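Local coordinates for sensor protein (Bacteroides thetaiotaomicron, PDB 2X7X) that binds fructose through its periplasmic domain, the sensory part of a hybrid two-component system, and probably signals as a histidine kinase, at residues A[131-136]-A[163-168]. Numbering follows the deposited sequence.
Sequences IVELTG and IDKADA
T135 and A166 meet where two parallel strands, 128-135 and 159-167, pair in the beta-alpha-beta unit completed by helix 141-155, within one lobe of the periplasmic-binding-protein fold. The axes of segments 131-135 and 163-167 approach to 4.7 Å, and 159-167 is the outermost strand of its sheet in this chain. Near the end of the ladder, T135 N donates to A166 O over 2.8 Å, nearly straight at 173°, and T135 O accepts A168 N.

On the face shared with E133 and K165, the T135 side chain lies beside the neighbouring strand. Its CB lies 3.8 Å from A166 O. CG2 reaches the aliphatic part of K165, 3.9 Å from CG. OG1, placed between backbone N and carbonyl carbon (chi1 82°), comes 3.3 Å from D167 CA and donates to G136 O. An alanine here would probably leave G136 O without its hydroxyl donor and open a gap beside K165 CG.

E133 and K165 lie side by side and point the same way, the lysine bending at its end, yet the carboxylate is gripped by H147 and H195 rather than by the lysine. On the opposite face, L134 packs on A166. D167 OD2 accepts a hydrogen bond from S138 OG, while OD1 bonds A169 N.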
# COMPACT_ATOMS: atom_id res chain seq x y z
N ILE A 131 10.92 -19.29 22.71
CA ILE A 131 9.85 -18.34 22.44
C ILE A 131 8.98 -18.16 23.68
O ILE A 131 8.69 -19.15 24.39
CB ILE A 131 8.91 -18.83 21.29
CG1 ILE A 131 9.70 -19.31 20.08
CG2 ILE A 131 7.91 -17.73 20.88
CD1 ILE A 131 8.82 -19.87 18.95
N VAL A 132 8.57 -16.93 23.96
CA VAL A 132 7.49 -16.69 24.91
C VAL A 132 6.26 -16.17 24.16
O VAL A 132 6.41 -15.43 23.17
CB VAL A 132 7.93 -15.77 26.09
CG1 VAL A 132 9.01 -16.44 26.91
CG2 VAL A 132 8.42 -14.41 25.62
N GLU A 133 5.06 -16.56 24.61
CA GLU A 133 3.78 -16.18 23.98
C GLU A 133 2.94 -15.35 24.92
O GLU A 133 2.76 -15.70 26.07
CB GLU A 133 2.98 -17.42 23.56
CG GLU A 133 1.74 -17.12 22.73
CD GLU A 133 0.96 -18.37 22.29
OE1 GLU A 133 1.07 -19.42 22.95
OE2 GLU A 133 0.21 -18.30 21.30
N LEU A 134 2.41 -14.24 24.41
CA LEU A 134 1.49 -13.39 25.14
C LEU A 134 0.17 -13.34 24.37
O LEU A 134 0.07 -12.74 23.30
CB LEU A 134 2.11 -12.00 25.35
CG LEU A 134 3.40 -11.96 26.21
CD1 LEU A 134 4.26 -10.73 25.94
CD2 LEU A 134 3.09 -12.02 27.69
N THR A 135 -0.84 -13.99 24.91
CA THR A 135 -2.09 -14.23 24.17
C THR A 135 -3.14 -13.15 24.39
O THR A 135 -3.10 -12.40 25.37
CB THR A 135 -2.70 -15.61 24.56
OG1 THR A 135 -3.45 -15.51 25.78
CG2 THR A 135 -1.62 -16.64 24.75
N GLY A 136 -4.12 -13.10 23.50
CA GLY A 136 -5.36 -12.36 23.76
C GLY A 136 -6.19 -13.09 24.80
O GLY A 136 -5.80 -14.16 25.27
N ILE A 163 8.62 -21.76 25.87
CA ILE A 163 9.04 -21.88 27.27
C ILE A 163 8.16 -21.11 28.27
O ILE A 163 8.33 -21.27 29.49
CB ILE A 163 10.53 -21.48 27.48
CG1 ILE A 163 10.75 -19.97 27.23
CG2 ILE A 163 11.45 -22.33 26.63
CD1 ILE A 163 12.01 -19.40 27.86
N ASP A 164 7.25 -20.28 27.77
CA ASP A 164 6.32 -19.54 28.65
C ASP A 164 5.17 -18.90 27.88
O ASP A 164 5.32 -18.51 26.72
CB ASP A 164 7.06 -18.46 29.47
CG ASP A 164 6.43 -18.25 30.86
OD1 ASP A 164 5.19 -18.37 31.00
OD2 ASP A 164 7.20 -17.98 31.82
N LYS A 165 4.02 -18.81 28.55
CA LYS A 165 2.78 -18.30 27.95
C LYS A 165 1.93 -17.60 29.01
O LYS A 165 1.82 -18.05 30.14
CB LYS A 165 2.00 -19.46 27.33
CG LYS A 165 0.69 -19.08 26.67
CD LYS A 165 0.08 -20.27 25.92
CE LYS A 165 -0.34 -21.40 26.85
NZ LYS A 165 -1.66 -21.12 27.44
N ALA A 166 1.31 -16.49 28.63
CA ALA A 166 0.45 -15.78 29.54
C ALA A 166 -0.63 -15.10 28.74
O ALA A 166 -0.43 -14.81 27.56
CB ALA A 166 1.24 -14.76 30.35
N ASP A 167 -1.77 -14.89 29.39
CA ASP A 167 -2.94 -14.23 28.83
C ASP A 167 -2.83 -12.73 29.11
O ASP A 167 -2.84 -12.32 30.27
CB ASP A 167 -4.19 -14.82 29.50
CG ASP A 167 -5.48 -14.27 28.94
OD1 ASP A 167 -5.48 -13.15 28.37
OD2 ASP A 167 -6.51 -14.96 29.08
N ALA A 168 -2.73 -11.93 28.06
CA ALA A 168 -2.52 -10.48 28.20
C ALA A 168 -3.77 -9.68 27.84
O ALA A 168 -3.73 -8.44 27.72
CB ALA A 168 -1.35 -10.05 27.36